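Local coordinates for Alr3699 protein (PDB 4XSP), which belongs to the GT-B clan of glycosyltransferases, with two Rossmann-like domains each built on a parallel sheet, and is modelled with UDP bound, at residues 185-190 against 275-280; 195-200 against 280-285; 209-214 against 237-242. All coordinates share one frame; numbering follows the deposited sequence.

Contact 1 (185-190 against 275-280). With UDP (uridine-5'-diphosphate), chain D.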
# COMPACT_ATOMS: atom_id res chain seq x y z
N ASN B 185 12.15 -0.37 -40.91
CA ASN B 185 12.86 0.43 -41.87
C ASN B 185 14.00 1.26 -41.29
O ASN B 185 14.89 1.71 -42.02
CB ASN B 185 11.86 1.31 -42.62
CG ASN B 185 10.95 0.50 -43.53
OD1 ASN B 185 11.32 -0.55 -43.97
ND2 ASN B 185 9.78 1.02 -43.83
N LEU B 186 14.03 1.43 -39.97
CA LEU B 186 15.17 2.10 -39.34
C LEU B 186 16.41 1.25 -39.43
O LEU B 186 17.49 1.74 -39.30
CB LEU B 186 14.89 2.40 -37.88
CG LEU B 186 13.68 3.26 -37.58
CD1 LEU B 186 13.59 3.39 -36.06
CD2 LEU B 186 13.75 4.62 -38.28
N TYR B 187 16.27 -0.04 -39.66
CA TYR B 187 17.43 -0.95 -39.64
C TYR B 187 18.08 -1.17 -41.00
O TYR B 187 18.89 -2.06 -41.18
CB TYR B 187 17.05 -2.25 -38.95
CG TYR B 187 16.67 -1.95 -37.55
CD1 TYR B 187 17.63 -1.89 -36.55
CD2 TYR B 187 15.38 -1.57 -37.22
CE1 TYR B 187 17.30 -1.52 -35.25
CE2 TYR B 187 15.04 -1.20 -35.93
CZ TYR B 187 16.01 -1.17 -34.95
OH TYR B 187 15.68 -0.81 -33.66
N LYS B 188 17.75 -0.31 -41.94
CA LYS B 188 18.25 -0.43 -43.30
C LYS B 188 19.24 0.69 -43.57
O LYS B 188 18.93 1.85 -43.39
CB LYS B 188 17.09 -0.35 -44.30
CG LYS B 188 16.15 -1.55 -44.27
CD LYS B 188 14.83 -1.18 -44.95
CE LYS B 188 14.09 -2.37 -45.50
NZ LYS B 188 13.79 -3.33 -44.44
N THR B 189 20.41 0.29 -44.07
CA THR B 189 21.53 1.14 -44.35
C THR B 189 22.12 0.80 -45.73
O THR B 189 22.29 -0.35 -46.07
CB THR B 189 22.62 0.94 -43.25
OG1 THR B 189 22.05 1.19 -41.96
CG2 THR B 189 23.76 1.92 -43.44
N SER B 190 22.41 1.82 -46.51
CA SER B 190 23.03 1.64 -47.84
C SER B 190 24.45 1.10 -47.74
O SER B 190 25.16 1.46 -46.81
CB SER B 190 23.12 2.98 -48.55
OG SER B 190 23.74 3.96 -47.71
N ASP B 275 23.34 5.51 -32.61
CA ASP B 275 23.29 5.14 -34.02
C ASP B 275 23.57 3.64 -34.20
O ASP B 275 24.39 3.24 -35.02
CB ASP B 275 24.23 6.05 -34.85
CG ASP B 275 25.73 5.92 -34.43
OD1 ASP B 275 25.98 5.57 -33.27
OD2 ASP B 275 26.64 6.11 -35.28
N ILE B 276 22.85 2.81 -33.46
CA ILE B 276 23.05 1.37 -33.44
C ILE B 276 22.83 0.64 -34.79
O ILE B 276 23.66 -0.16 -35.18
CB ILE B 276 22.18 0.71 -32.33
CG1 ILE B 276 22.56 1.27 -30.96
CG2 ILE B 276 22.33 -0.81 -32.32
CD1 ILE B 276 24.01 1.07 -30.56
N PRO B 277 21.72 0.91 -35.49
CA PRO B 277 21.54 0.26 -36.81
C PRO B 277 22.72 0.49 -37.75
O PRO B 277 23.16 -0.45 -38.40
CB PRO B 277 20.27 0.90 -37.39
CG PRO B 277 19.63 1.69 -36.28
CD PRO B 277 20.52 1.65 -35.05
N GLN B 278 23.23 1.72 -37.80
CA GLN B 278 24.36 2.06 -38.68
C GLN B 278 25.62 1.33 -38.27
O GLN B 278 26.35 0.80 -39.11
CB GLN B 278 24.62 3.56 -38.69
CG GLN B 278 23.53 4.37 -39.38
CD GLN B 278 22.25 4.36 -38.59
OE1 GLN B 278 22.26 4.34 -37.36
NE2 GLN B 278 21.13 4.34 -39.29
N LEU B 279 25.89 1.31 -36.97
CA LEU B 279 27.06 0.58 -36.48
C LEU B 279 26.93 -0.92 -36.71
O LEU B 279 27.93 -1.59 -36.99
CB LEU B 279 27.29 0.86 -35.00
CG LEU B 279 27.77 2.28 -34.66
CD1 LEU B 279 27.51 2.61 -33.20
CD2 LEU B 279 29.26 2.40 -34.96
N MET B 280 25.72 -1.46 -36.58
CA MET B 280 25.51 -2.90 -36.82
C MET B 280 25.77 -3.26 -38.30
O MET B 280 26.33 -4.32 -38.63
CB MET B 280 24.08 -3.29 -36.44
CG MET B 280 23.76 -3.39 -34.95
SD MET B 280 22.06 -3.96 -34.59
CE MET B 280 22.28 -4.64 -32.95
N1 UDP D . 21.62 0.20 -26.89
C2 UDP D . 21.88 1.53 -27.29
N3 UDP D . 23.14 2.01 -27.27
C4 UDP D . 24.17 1.25 -26.83
C5 UDP D . 23.94 -0.06 -26.41
C6 UDP D . 22.64 -0.57 -26.46
O2 UDP D . 20.97 2.29 -27.68
O4 UDP D . 25.31 1.75 -26.82
C1' UDP D . 20.25 -0.33 -26.94
C2' UDP D . 20.05 -1.51 -27.92
O2' UDP D . 19.91 -1.07 -29.28
C3' UDP D . 18.80 -2.17 -27.37
C4' UDP D . 18.91 -1.92 -25.86
O4' UDP D . 19.81 -0.86 -25.69
O3' UDP D . 17.63 -1.54 -27.94
C5' UDP D . 19.52 -3.08 -25.10
O5' UDP D . 18.51 -4.07 -25.08
PA UDP D . 18.78 -5.62 -24.77
O1A UDP D . 19.64 -6.16 -25.91
O2A UDP D . 17.41 -6.25 -24.67
O3A UDP D . 19.63 -5.59 -23.37
PB UDP D . 19.04 -5.71 -21.84
O1B UDP D . 20.25 -6.07 -21.04
O2B UDP D . 18.05 -6.85 -21.92
O3B UDP D . 18.46 -4.35 -21.56
O HOH W 1 21.42 -1.06 -40.65
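The loop carrying Leu186, Tyr187 and Thr189, on its way from strand 175-177 to helix 191-200, runs past the first turn of helix 276-281 and meets Pro277 and Gln278 there. Pro277 does most of the touching. Its CB lies 3.5 Å from Leu186 O, and the same atom approaches the Tyr187 ring at CD1, 3.9 Å away. CG of the proline also meets the ring, on its CE1 side, so the two side chains slant past one another. The polar half of the contact runs through one water. It donates to Tyr187 O at 2.8 Å and to Pro277 O at 2.9 Å, and sits 2.7 Å from Thr189 OG1. A chi1 of -56° sets that hydroxyl opposite the threonine's own carbonyl carbon and brings it to the water, leaving CG2 anti to the backbone N. The phenol OH of Tyr187 points elsewhere, to Glu302 OE2, while Glu302 OE1 is hydrogen-bonded to UDP. Ile276, one residue before the proline, directs CG1 and CD1 at the uracil, with CD1 3.5 Å from UDP N3. Loop and helix are thus joined by van der Waals contact and a shared water, not by direct hydrogen bonds. The water ties both backbones to the threonine hydroxyl, and the tyrosine reaches UDP indirectly, as a second-shell residue that holds the other oxygen of the glutamate carboxylate.

Contact 2 (195-200 against 280-285)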
# COMPACT_ATOMS: atom_id res chain seq x y z
N SER B 195 30.27 1.43 -45.96
CA SER B 195 31.68 1.45 -46.37
C SER B 195 32.41 2.62 -45.73
O SER B 195 33.50 2.47 -45.19
CB SER B 195 31.79 1.48 -47.90
OG SER B 195 33.08 1.85 -48.31
N LYS B 196 31.78 3.78 -45.75
CA LYS B 196 32.40 4.96 -45.21
C LYS B 196 32.56 4.91 -43.69
O LYS B 196 33.57 5.39 -43.13
CB LYS B 196 31.61 6.18 -45.66
CG LYS B 196 31.66 6.30 -47.16
CD LYS B 196 31.09 7.62 -47.63
CE LYS B 196 31.27 7.75 -49.13
NZ LYS B 196 30.53 8.96 -49.59
N LEU B 197 31.57 4.33 -43.02
CA LEU B 197 31.63 4.20 -41.59
C LEU B 197 32.72 3.21 -41.23
O LEU B 197 33.50 3.44 -40.28
CB LEU B 197 30.27 3.80 -41.02
CG LEU B 197 30.13 3.85 -39.49
CD1 LEU B 197 30.73 5.11 -38.87
CD2 LEU B 197 28.65 3.73 -39.16
N ARG B 198 32.80 2.10 -41.96
CA ARG B 198 33.83 1.13 -41.67
C ARG B 198 35.23 1.76 -41.82
O ARG B 198 36.12 1.43 -41.07
CB ARG B 198 33.75 -0.08 -42.55
CG ARG B 198 32.66 -1.03 -42.15
CD ARG B 198 32.37 -2.00 -43.31
NE ARG B 198 33.45 -2.96 -43.55
CZ ARG B 198 33.68 -4.06 -42.86
NH1 ARG B 198 32.97 -4.37 -41.81
NH2 ARG B 198 34.68 -4.85 -43.19
N GLN B 199 35.39 2.66 -42.78
CA GLN B 199 36.67 3.32 -43.00
C GLN B 199 37.00 4.23 -41.81
O GLN B 199 38.05 4.07 -41.21
CB GLN B 199 36.67 4.09 -44.30
CG GLN B 199 36.72 3.19 -45.51
CD GLN B 199 36.45 3.97 -46.78
OE1 GLN B 199 35.34 3.94 -47.30
NE2 GLN B 199 37.44 4.71 -47.24
N GLN B 200 36.06 5.09 -41.44
CA GLN B 200 36.15 5.92 -40.22
C GLN B 200 36.42 5.16 -38.93
O GLN B 200 36.90 5.74 -37.97
CB GLN B 200 34.87 6.74 -40.02
CG GLN B 200 34.68 7.86 -41.03
CD GLN B 200 33.55 8.80 -40.63
OE1 GLN B 200 33.39 9.13 -39.47
NE2 GLN B 200 32.80 9.26 -41.60
N MET B 280 25.72 -1.46 -36.58
CA MET B 280 25.51 -2.90 -36.82
C MET B 280 25.77 -3.26 -38.30
O MET B 280 26.33 -4.32 -38.63
CB MET B 280 24.08 -3.29 -36.44
CG MET B 280 23.76 -3.39 -34.95
SD MET B 280 22.06 -3.96 -34.59
CE MET B 280 22.28 -4.64 -32.95
N ALA B 281 25.34 -2.35 -39.18
CA ALA B 281 25.51 -2.49 -40.62
C ALA B 281 26.99 -2.52 -41.00
O ALA B 281 27.39 -3.20 -41.94
CB ALA B 281 24.83 -1.33 -41.35
N ALA B 282 27.79 -1.78 -40.25
CA ALA B 282 29.24 -1.79 -40.43
C ALA B 282 29.92 -3.08 -39.93
O ALA B 282 31.08 -3.33 -40.26
CB ALA B 282 29.87 -0.56 -39.78
N CYS B 283 29.19 -3.92 -39.21
CA CYS B 283 29.76 -5.17 -38.73
C CYS B 283 29.57 -6.29 -39.75
O CYS B 283 28.84 -6.12 -40.72
CB CYS B 283 29.11 -5.59 -37.43
SG CYS B 283 29.40 -4.49 -36.03
N ASP B 284 30.24 -7.42 -39.51
CA ASP B 284 30.17 -8.60 -40.33
C ASP B 284 29.44 -9.72 -39.61
O ASP B 284 28.80 -10.56 -40.23
CB ASP B 284 31.58 -9.01 -40.77
CG ASP B 284 32.24 -7.91 -41.60
OD1 ASP B 284 31.73 -7.66 -42.72
OD2 ASP B 284 33.23 -7.26 -41.14
N LEU B 285 29.47 -9.67 -38.28
CA LEU B 285 28.67 -10.52 -37.44
C LEU B 285 28.31 -9.70 -36.17
O LEU B 285 29.10 -8.85 -35.74
CB LEU B 285 29.50 -11.73 -37.08
CG LEU B 285 28.95 -12.66 -36.00
CD1 LEU B 285 27.77 -13.39 -36.56
CD2 LEU B 285 29.98 -13.66 -35.54
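The last turn of helix 191-200 comes up against the C-terminal end of helix 276-281 and the chain leading on to strand 285-288, and the backbones are nearest at Arg198 and Ala282, whose CA atoms are 5.6 Å apart. Arg198 and Ala282 make most of the contact. The aliphatic part of the arginine leans on Ala282, CG lying 3.7 Å from the alanine CB. Beyond that the chain bends at chi3 (70°), which swings the guanidinium over to the carbonyl of the same alanine. NH1 then serves two acceptors. It donates to Ala282 O at 2.7 Å, with the oxygen almost in the guanidinium plane, and to Asp284 OD2 at 3.0 Å, the second bond being also a salt bridge. The aspartate is met differently from the alanine: arginine and carboxylate planes stand 78° apart, and NH1 comes to OD2 from above the carboxylate plane. This is a single-nitrogen salt bridge, unlike the flat two-pronged pairing an arginine can make with a carboxylate. OD2 has a second donor, the backbone N of Val208, while NH2 of the arginine reaches the carbonyls of Ala204 and Asn206. Three backbone carbonyls and a carboxylate oxygen therefore fix the guanidinium, and the positive charge beside it would be expected to favour the ionised form of Asp284. Leu197, one residue earlier, adds a looser apolar touch, its CG 4.4 Å from Ala282 CB. In the fold, the arginine bridges the loop leaving its own helix and the turn entering strand 285-288. That strand pairs with strand 207-212 through Leu285 and Gly210, and Cys283 packs on Val208, so helix 191-200 is fastened where these two adjacent strands begin.

Contact 3 (209-214 against 237-242). With UDP (uridine-5'-diphosphate), chain D.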
# COMPACT_ATOMS: atom_id res chain seq x y z
N VAL B 209 33.27 -8.13 -35.58
CA VAL B 209 32.22 -8.70 -34.76
C VAL B 209 31.74 -7.63 -33.79
O VAL B 209 32.53 -7.06 -33.05
CB VAL B 209 32.74 -9.90 -33.97
CG1 VAL B 209 31.62 -10.51 -33.15
CG2 VAL B 209 33.36 -10.92 -34.92
N GLY B 210 30.45 -7.33 -33.81
CA GLY B 210 29.90 -6.23 -33.03
C GLY B 210 29.19 -6.75 -31.81
O GLY B 210 28.49 -7.76 -31.89
N HIS B 211 29.41 -6.09 -30.67
CA HIS B 211 28.77 -6.45 -29.42
C HIS B 211 28.07 -5.21 -28.92
O HIS B 211 28.71 -4.17 -28.74
CB HIS B 211 29.81 -6.90 -28.41
CG HIS B 211 29.25 -7.73 -27.32
ND1 HIS B 211 28.58 -7.19 -26.24
CD2 HIS B 211 29.24 -9.07 -27.13
CE1 HIS B 211 28.17 -8.15 -25.45
NE2 HIS B 211 28.57 -9.30 -25.96
N PHE B 212 26.77 -5.32 -28.72
CA PHE B 212 25.94 -4.13 -28.48
C PHE B 212 25.21 -4.33 -27.18
O PHE B 212 24.17 -4.97 -27.12
CB PHE B 212 24.97 -3.87 -29.63
CG PHE B 212 25.66 -3.57 -30.90
CD1 PHE B 212 26.22 -4.60 -31.64
CD2 PHE B 212 25.80 -2.26 -31.34
CE1 PHE B 212 26.89 -4.33 -32.83
CE2 PHE B 212 26.46 -1.98 -32.53
CZ PHE B 212 26.99 -3.03 -33.28
N SER B 213 25.82 -3.84 -26.12
CA SER B 213 25.31 -4.07 -24.77
C SER B 213 26.04 -3.20 -23.78
O SER B 213 27.23 -2.91 -23.94
CB SER B 213 25.48 -5.52 -24.38
OG SER B 213 25.09 -5.68 -23.04
N ARG B 214 25.34 -2.76 -22.75
CA ARG B 214 26.01 -2.13 -21.64
C ARG B 214 27.02 -3.14 -21.05
O ARG B 214 26.78 -4.35 -20.99
CB ARG B 214 25.00 -1.64 -20.59
CG ARG B 214 24.23 -2.73 -19.88
CD ARG B 214 22.78 -2.33 -19.67
NE ARG B 214 22.17 -3.12 -18.61
CZ ARG B 214 21.84 -4.41 -18.70
NH1 ARG B 214 22.05 -5.11 -19.81
NH2 ARG B 214 21.29 -5.01 -17.65
N ALA B 237 36.79 -6.48 -32.98
CA ALA B 237 35.58 -6.38 -32.20
C ALA B 237 35.29 -4.94 -31.84
O ALA B 237 36.19 -4.15 -31.61
CB ALA B 237 35.66 -7.21 -30.94
N ILE B 238 34.01 -4.61 -31.82
CA ILE B 238 33.56 -3.33 -31.38
C ILE B 238 32.59 -3.58 -30.25
O ILE B 238 31.65 -4.38 -30.41
CB ILE B 238 32.92 -2.56 -32.53
CG1 ILE B 238 33.97 -2.41 -33.62
CG2 ILE B 238 32.48 -1.19 -32.04
CD1 ILE B 238 33.46 -1.77 -34.88
N LEU B 239 32.86 -2.93 -29.11
CA LEU B 239 32.02 -3.00 -27.93
C LEU B 239 31.29 -1.70 -27.89
O LEU B 239 31.91 -0.64 -27.72
CB LEU B 239 32.82 -3.17 -26.64
CG LEU B 239 33.76 -4.38 -26.68
CD1 LEU B 239 34.38 -4.65 -25.31
CD2 LEU B 239 33.04 -5.62 -27.21
N VAL B 240 29.99 -1.78 -28.12
CA VAL B 240 29.15 -0.61 -28.12
C VAL B 240 28.27 -0.67 -26.89
O VAL B 240 27.61 -1.68 -26.64
CB VAL B 240 28.30 -0.57 -29.37
CG1 VAL B 240 27.43 0.67 -29.36
CG2 VAL B 240 29.22 -0.60 -30.61
N GLY B 241 28.28 0.43 -26.13
CA GLY B 241 27.61 0.50 -24.84
C GLY B 241 28.51 1.15 -23.80
O GLY B 241 29.74 1.10 -23.91
N ASP B 242 27.90 1.77 -22.81
CA ASP B 242 28.66 2.36 -21.70
C ASP B 242 28.60 1.45 -20.48
O ASP B 242 27.88 0.45 -20.46
CB ASP B 242 28.18 3.79 -21.38
CG ASP B 242 26.70 3.87 -21.06
OD1 ASP B 242 26.06 2.81 -20.94
OD2 ASP B 242 26.19 5.01 -20.94
N1 UDP D . 21.62 0.20 -26.89
C2 UDP D . 21.88 1.53 -27.29
N3 UDP D . 23.14 2.01 -27.27
C4 UDP D . 24.17 1.25 -26.83
C5 UDP D . 23.94 -0.06 -26.41
C6 UDP D . 22.64 -0.57 -26.46
O2 UDP D . 20.97 2.29 -27.68
O4 UDP D . 25.31 1.75 -26.82
C1' UDP D . 20.25 -0.33 -26.94
C2' UDP D . 20.05 -1.51 -27.92
O2' UDP D . 19.91 -1.07 -29.28
C3' UDP D . 18.80 -2.17 -27.37
C4' UDP D . 18.91 -1.92 -25.86
O4' UDP D . 19.81 -0.86 -25.69
O3' UDP D . 17.63 -1.54 -27.94
C5' UDP D . 19.52 -3.08 -25.10
O5' UDP D . 18.51 -4.07 -25.08
PA UDP D . 18.78 -5.62 -24.77
O1A UDP D . 19.64 -6.16 -25.91
O2A UDP D . 17.41 -6.25 -24.67
O3A UDP D . 19.63 -5.59 -23.37
PB UDP D . 19.04 -5.71 -21.84
O1B UDP D . 20.25 -6.07 -21.04
O2B UDP D . 18.05 -6.85 -21.92
O3B UDP D . 18.46 -4.35 -21.56
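Val240 and His211, with Val209 at the start of the pairing, carry much of the contact between two parallel strands that run 13° apart. The Val240 side chain lies alongside Phe212, pointing the same way, and its CB is 3.6 Å from the phenylalanine CD2. Its backbone is gripped through both its N-H and its C=O. Val240 N donates to His211 O at 2.8 Å in a nearly straight bond, and Val240 O accepts from Ser213 N at 2.9 Å. His211 N in turn donates to Ile238 O, and Val209 O takes the N-H of Ile238. On the other face His211 CB meets Leu239 CD2 at 3.7 Å. With chi1 at -159° the imidazole swings away from the neighbouring strand, and NE2 bonds to Thr289 OG1. Where the strands end, Gly241 CA comes within 3.3 Å of UDP O4, and Val240 CG1 lies close to the same oxygen. The pair forms the two strands of a right-handed beta-alpha-beta crossover: helix 221-228 packs on the face of Val209 and His211, helix 276-281 on that of Phe212 and Val240, and strands 267-271 and 285-288 flank the pair.

In the fold
Contact 3 is the buried core of this set, two strands of the sheet zipped by regular backbone bonds. Contact 2 is only partly buried and depends on an arginine that pairs with a carboxylate and a backbone carbonyl, and contact 1 lies at the surface, where a water does the polar work. Contacts 1 and 2 both use helix 276-281 and share Met280; Thr189 CB touches Ala281 CB at 3.7 Å between them. The helix also sits on the sheet of contact 3, with Met280 CG 3.6 Å from Phe212 CZ and Ile276 packed on Val240. Contacts 1 and 3 both reach UDP, through Ile276 and through Val240 with Gly241, whereas contact 2 stands back from it.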